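PDB 3DWC: metallocarboxypeptidase from Trypanosoma cruzi, which probably removes single amino acids from the C terminus of peptides, with broad specificity except for proline, as a cobalt-bound member of the M32 metallocarboxypeptidase family. Local coordinates for residues A26-H31 / H237-N242; L356-H361 / P421-G426. All coordinates share one frame; numbering follows the deposited sequence.

Contact 1 (A26-H31 / H237-N242); sequences ADWDSH and HPFCGN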
loop_
_atom_site.group_PDB
_atom_site.type_symbol
_atom_site.label_atom_id
_atom_site.label_comp_id
_atom_site.label_asym_id
_atom_site.label_seq_id
_atom_site.Cartn_x
_atom_site.Cartn_y
_atom_site.Cartn_z
ATOM N N ALA B 26 -4.086 -2.859 -1.655
ATOM C CA ALA B 26 -4.819 -2.687 -0.381
ATOM C C ALA B 26 -4.771 -3.960 0.459
ATOM O O ALA B 26 -4.641 -3.899 1.671
ATOM C CB ALA B 26 -6.283 -2.279 -0.653
ATOM N N ASP B 27 -4.837 -5.114 -0.194
ATOM C CA ASP B 27 -4.824 -6.396 0.532
ATOM C C ASP B 27 -3.413 -6.668 1.030
ATOM O O ASP B 27 -3.225 -6.985 2.173
ATOM C CB ASP B 27 -5.356 -7.530 -0.330
ATOM C CG ASP B 27 -5.506 -8.824 0.453
ATOM O OD1 ASP B 27 -6.270 -8.839 1.451
ATOM O OD2 ASP B 27 -4.808 -9.774 0.134
ATOM N N TRP B 28 -2.413 -6.496 0.170
ATOM C CA TRP B 28 -1.028 -6.649 0.588
ATOM C C TRP B 28 -0.696 -5.789 1.812
ATOM O O TRP B 28 -0.142 -6.282 2.820
ATOM C CB TRP B 28 -0.052 -6.385 -0.610
ATOM C CG TRP B 28 1.377 -6.353 -0.177
ATOM C CD1 TRP B 28 2.214 -7.408 -0.072
ATOM C CD2 TRP B 28 2.115 -5.196 0.268
ATOM N NE1 TRP B 28 3.439 -6.997 0.436
ATOM C CE2 TRP B 28 3.390 -5.642 0.671
ATOM C CE3 TRP B 28 1.784 -3.853 0.463
ATOM C CZ2 TRP B 28 4.376 -4.769 1.162
ATOM C CZ3 TRP B 28 2.765 -2.980 0.989
ATOM C CH2 TRP B 28 4.044 -3.451 1.335
ATOM N N ASP B 29 -1.109 -4.517 1.773
ATOM C CA ASP B 29 -0.772 -3.560 2.796
ATOM C C ASP B 29 -1.474 -3.879 4.091
ATOM O O ASP B 29 -0.902 -3.651 5.188
ATOM C CB ASP B 29 -1.128 -2.153 2.260
ATOM C CG ASP B 29 -0.823 -1.067 3.218
ATOM O OD1 ASP B 29 0.237 -0.442 3.090
ATOM O OD2 ASP B 29 -1.612 -0.841 4.148
ATOM N N SER B 30 -2.718 -4.369 4.012
ATOM C CA SER B 30 -3.470 -4.681 5.233
ATOM C C SER B 30 -2.741 -5.752 6.060
ATOM O O SER B 30 -2.888 -5.796 7.255
ATOM C CB SER B 30 -4.914 -5.138 4.938
ATOM O OG SER B 30 -4.846 -6.351 4.214
ATOM N N HIS B 31 -1.938 -6.576 5.404
ATOM C CA HIS B 31 -1.210 -7.677 6.060
ATOM C C HIS B 31 0.220 -7.361 6.449
ATOM O O HIS B 31 0.812 -8.155 7.184
ATOM C CB HIS B 31 -1.178 -8.916 5.144
ATOM C CG HIS B 31 -2.518 -9.516 4.937
ATOM N ND1 HIS B 31 -3.194 -9.426 3.745
ATOM C CD2 HIS B 31 -3.356 -10.149 5.801
ATOM C CE1 HIS B 31 -4.382 -9.998 3.869
ATOM N NE2 HIS B 31 -4.515 -10.420 5.115
ATOM N N HIS B 237 1.178 -14.511 8.122
ATOM C CA HIS B 237 1.129 -15.707 7.248
ATOM C C HIS B 237 1.891 -15.432 5.945
ATOM O O HIS B 237 1.595 -14.458 5.265
ATOM C CB HIS B 237 -0.336 -16.098 6.973
ATOM C CG HIS B 237 -1.197 -16.137 8.216
ATOM N ND1 HIS B 237 -2.151 -15.175 8.497
ATOM C CD2 HIS B 237 -1.211 -16.992 9.272
ATOM C CE1 HIS B 237 -2.727 -15.445 9.658
ATOM N NE2 HIS B 237 -2.179 -16.543 10.149
ATOM N N PRO B 238 2.922 -16.234 5.619
ATOM C CA PRO B 238 3.577 -16.021 4.326
ATOM C C PRO B 238 2.630 -16.168 3.145
ATOM O O PRO B 238 1.806 -17.072 3.110
ATOM C CB PRO B 238 4.652 -17.119 4.279
ATOM C CG PRO B 238 4.251 -18.083 5.273
ATOM C CD PRO B 238 3.612 -17.290 6.367
ATOM N N PHE B 239 2.726 -15.244 2.212
ATOM C CA PHE B 239 1.949 -15.325 0.996
ATOM C C PHE B 239 2.732 -14.594 -0.082
ATOM O O PHE B 239 3.721 -13.942 0.200
ATOM C CB PHE B 239 0.543 -14.716 1.159
ATOM C CG PHE B 239 0.546 -13.248 1.467
ATOM C CD1 PHE B 239 0.315 -12.309 0.482
ATOM C CD2 PHE B 239 0.756 -12.802 2.764
ATOM C CE1 PHE B 239 0.321 -10.920 0.787
ATOM C CE2 PHE B 239 0.773 -11.428 3.063
ATOM C CZ PHE B 239 0.564 -10.503 2.061
ATOM N N CYS B 240 2.252 -14.753 -1.309
ATOM C CA CYS B 240 2.770 -14.098 -2.507
ATOM C C CYS B 240 1.609 -13.254 -3.015
ATOM O O CYS B 240 0.541 -13.784 -3.382
ATOM C CB CYS B 240 3.122 -15.163 -3.563
ATOM S SG CYS B 240 3.645 -14.542 -5.183
ATOM N N GLY B 241 1.784 -11.950 -3.045
ATOM C CA GLY B 241 0.669 -11.115 -3.466
ATOM C C GLY B 241 1.014 -9.890 -4.277
ATOM O O GLY B 241 2.031 -9.854 -4.945
ATOM N N ASN B 242 0.112 -8.902 -4.204
ATOM C CA ASN B 242 0.141 -7.752 -5.052
ATOM C C ASN B 242 -0.017 -8.101 -6.532
ATOM O O ASN B 242 -0.789 -8.979 -6.850
ATOM C CB ASN B 242 1.376 -6.902 -4.781
ATOM C CG ASN B 242 1.105 -5.445 -4.993
ATOM O OD1 ASN B 242 0.001 -4.978 -4.739
ATOM N ND2 ASN B 242 2.096 -4.718 -5.464
#
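The phenyl ring of F239 reaches from the 237-242 segment to the side of helix 3-32, where W28 and H31, three residues apart, meet its far end. W28 touches it with CD1, which lies 4.1 Å from F239 CE1, and the two side chains cross at about a right angle. H31 packs with its methylene: CB is 3.8 Å from F239 CE2 and 3.9 Å from F239 CZ. The imidazole itself stands obliquely to the phenyl ring, their planes at 67°. F239 CG sits between the backbone N and the carbonyl carbon (chi1 63°), which turns the ring toward helix 3-32. Farther along, the amide of N242 only approaches the tryptophan, OD1 standing 4.4 Å from W28 CB, while its ND2 is bonded to the backbone O of D246.

One shell out, H31 is tied back into its own helix: ND1 makes a weak hydrogen bond of 2.9 Å to D27 O, an oxygen that also accepts S30 OG at 2.7 Å, and S30 OG lies above one face of the imidazole, offset toward its rim. R248 of strand 246-251 adds a cation-pi interaction to W28, and the backbones of F239 and G241 pair with T250 and R248 of that strand. The contact thus packs F239, just before the edge strand 240-241, against helix 3-32, beside the metal site of the HExxH helix, where H267, H271 and E298 bind cobalt: F239 lies about 5 Å, side chain to side chain, from E268, the predicted proton donor/acceptor.

Contact 2 (L356-H361 / P421-G426); sequences LCYPLH and PTYSLG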
loop_
_atom_site.group_PDB
_atom_site.type_symbol
_atom_site.label_atom_id
_atom_site.label_comp_id
_atom_site.label_asym_id
_atom_site.label_seq_id
_atom_site.Cartn_x
_atom_site.Cartn_y
_atom_site.Cartn_z
ATOM N N LEU B 356 5.998 -36.095 2.392
ATOM C CA LEU B 356 5.377 -37.397 2.167
ATOM C C LEU B 356 3.977 -37.509 2.769
ATOM O O LEU B 356 3.074 -38.080 2.151
ATOM C CB LEU B 356 6.313 -38.513 2.685
ATOM C CG LEU B 356 6.008 -39.982 2.368
ATOM C CD1 LEU B 356 6.061 -40.344 0.880
ATOM C CD2 LEU B 356 6.977 -40.888 3.118
ATOM N N CYS B 357 3.787 -36.936 3.958
ATOM C CA CYS B 357 2.527 -37.056 4.700
ATOM C C CYS B 357 1.484 -36.118 4.198
ATOM O O CYS B 357 0.294 -36.396 4.245
ATOM C CB CYS B 357 2.753 -36.760 6.177
ATOM S SG CYS B 357 3.722 -38.034 6.990
ATOM N N TYR B 358 1.943 -34.967 3.749
ATOM C CA TYR B 358 1.082 -33.898 3.280
ATOM C C TYR B 358 -0.094 -34.347 2.348
ATOM O O TYR B 358 -1.257 -34.051 2.638
ATOM C CB TYR B 358 1.940 -32.806 2.648
ATOM C CG TYR B 358 1.227 -31.495 2.560
ATOM C CD1 TYR B 358 1.515 -30.463 3.444
ATOM C CD2 TYR B 358 0.215 -31.306 1.640
ATOM C CE1 TYR B 358 0.842 -29.271 3.378
ATOM C CE2 TYR B 358 -0.444 -30.119 1.563
ATOM C CZ TYR B 358 -0.131 -29.113 2.430
ATOM O OH TYR B 358 -0.808 -27.942 2.333
ATOM N N PRO B 359 0.190 -35.066 1.259
ATOM C CA PRO B 359 -0.901 -35.506 0.387
ATOM C C PRO B 359 -1.983 -36.362 1.084
ATOM O O PRO B 359 -3.129 -36.369 0.642
ATOM C CB PRO B 359 -0.183 -36.359 -0.647
ATOM C CG PRO B 359 1.095 -36.725 -0.047
ATOM C CD PRO B 359 1.478 -35.512 0.732
ATOM N N LEU B 360 -1.605 -37.103 2.117
ATOM C CA LEU B 360 -2.571 -37.861 2.883
ATOM C C LEU B 360 -3.592 -36.929 3.595
ATOM O O LEU B 360 -4.785 -37.233 3.619
ATOM C CB LEU B 360 -1.849 -38.795 3.840
ATOM C CG LEU B 360 -1.116 -39.900 3.081
ATOM C CD1 LEU B 360 -0.120 -40.638 3.975
ATOM C CD2 LEU B 360 -2.106 -40.867 2.414
ATOM N N HIS B 361 -3.138 -35.782 4.101
ATOM C CA HIS B 361 -4.025 -34.773 4.689
ATOM C C HIS B 361 -4.960 -34.191 3.623
ATOM O O HIS B 361 -6.133 -33.977 3.860
ATOM C CB HIS B 361 -3.210 -33.627 5.338
ATOM C CG HIS B 361 -2.431 -34.027 6.575
ATOM N ND1 HIS B 361 -2.922 -33.869 7.860
ATOM C CD2 HIS B 361 -1.186 -34.547 6.717
ATOM C CE1 HIS B 361 -2.026 -34.302 8.729
ATOM N NE2 HIS B 361 -0.954 -34.697 8.062
ATOM N N PRO B 421 -8.092 -29.926 -2.844
ATOM C CA PRO B 421 -7.453 -30.865 -3.740
ATOM C C PRO B 421 -6.334 -30.285 -4.585
ATOM O O PRO B 421 -5.420 -31.009 -5.002
ATOM C CB PRO B 421 -8.617 -31.316 -4.648
ATOM C CG PRO B 421 -9.807 -31.052 -3.912
ATOM C CD PRO B 421 -9.551 -29.899 -3.049
ATOM N N THR B 422 -6.398 -28.981 -4.846
ATOM C CA THR B 422 -5.432 -28.330 -5.744
ATOM C C THR B 422 -3.981 -28.398 -5.228
ATOM O O THR B 422 -3.061 -28.329 -5.996
ATOM C CB THR B 422 -5.828 -26.859 -6.026
ATOM O OG1 THR B 422 -5.579 -26.057 -4.868
ATOM C CG2 THR B 422 -7.305 -26.780 -6.474
ATOM N N TYR B 423 -3.805 -28.498 -3.922
ATOM C CA TYR B 423 -2.492 -28.662 -3.333
ATOM C C TYR B 423 -1.793 -29.898 -3.843
ATOM O O TYR B 423 -0.651 -29.808 -4.298
ATOM C CB TYR B 423 -2.611 -28.782 -1.810
ATOM C CG TYR B 423 -2.973 -27.535 -1.074
ATOM C CD1 TYR B 423 -2.034 -26.554 -0.815
ATOM C CD2 TYR B 423 -4.248 -27.400 -0.481
ATOM C CE1 TYR B 423 -2.385 -25.362 -0.053
ATOM C CE2 TYR B 423 -4.608 -26.236 0.258
ATOM C CZ TYR B 423 -3.673 -25.244 0.474
ATOM O OH TYR B 423 -4.058 -24.154 1.208
ATOM N N SER B 424 -2.464 -31.051 -3.800
ATOM C CA SER B 424 -1.826 -32.292 -4.287
ATOM C C SER B 424 -1.722 -32.273 -5.777
ATOM O O SER B 424 -0.755 -32.809 -6.302
ATOM C CB SER B 424 -2.554 -33.562 -3.813
ATOM O OG SER B 424 -2.532 -33.703 -2.388
ATOM N N LEU B 425 -2.689 -31.657 -6.488
ATOM C CA LEU B 425 -2.511 -31.461 -7.939
ATOM C C LEU B 425 -1.242 -30.664 -8.229
ATOM O O LEU B 425 -0.502 -30.940 -9.189
ATOM C CB LEU B 425 -3.724 -30.751 -8.572
ATOM C CG LEU B 425 -5.088 -31.404 -8.431
ATOM C CD1 LEU B 425 -6.168 -30.451 -9.021
ATOM C CD2 LEU B 425 -5.157 -32.858 -9.054
ATOM N N GLY B 426 -0.972 -29.663 -7.394
ATOM C CA GLY B 426 0.290 -28.893 -7.486
ATOM C C GLY B 426 1.522 -29.739 -7.298
ATOM O O GLY B 426 2.531 -29.637 -8.079
#
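Y358 and Y423 meet where helices 358-374 and 421-441 pass each other, and the hydroxyl of one lies over the ring of the other. Y358 OH is 3.7 Å from Y423 CD1 and 3.9 Å from Y423 CE1; it stands above one face of that ring, displaced toward the rim. Y423 in turn presents its CB to the edge of the Y358 ring, 4.2 Å from Y358 CE2 and near the ring plane. With CG of Y358 anti to its backbone N (chi1 -161°), the phenol leaves its own helix and extends across to the neighbouring one.

The closer backbone approach is at P359 and S424, whose CA atoms are 5.7 Å apart. There S424 OG rests 3.7 Å from P359 CA and 4.0 Å from P359 CB, a small polar tip against pyrrolidine and backbone carbon. Both residues are buried, and L182 of helix 168-196 covers P359 as well. On the tyrosine side the backbones stand farther apart, both residues are partly exposed, and their hydroxyls make weak hydrogen bonds beyond the contact, Y358 OH with R350 and Y423 OH with H411.

Across the helices the contact is therefore van der Waals in character, although three of its four residues carry hydroxyls. The tyrosines direct their hydrogen bonding elsewhere, and the side chain of Y423 lies about 6 Å from the bound cobalt and touches residues of the HExxH metal site.

In the fold
Starting from the N terminus, the chain lays down helix 3-32 and then runs through about 200 mostly helical residues before contact 1 closes that long loop, bringing strand 240-241 of the small sheet back to the first helix. The metal-binding helices 259-276 and 294-309 follow. Contact 2 opens only after them and closes a shorter excursion of about 60 residues, joining helix 358-374 to helix 421-441. The two loops therefore lie in series, neither nested nor crossed. The centres of contact 1 and contact 2 are about 24 Å apart. Their nearest atoms are about 9 Å apart, without touching. Through F239 and Y423 the contacts approach the same cobalt centre.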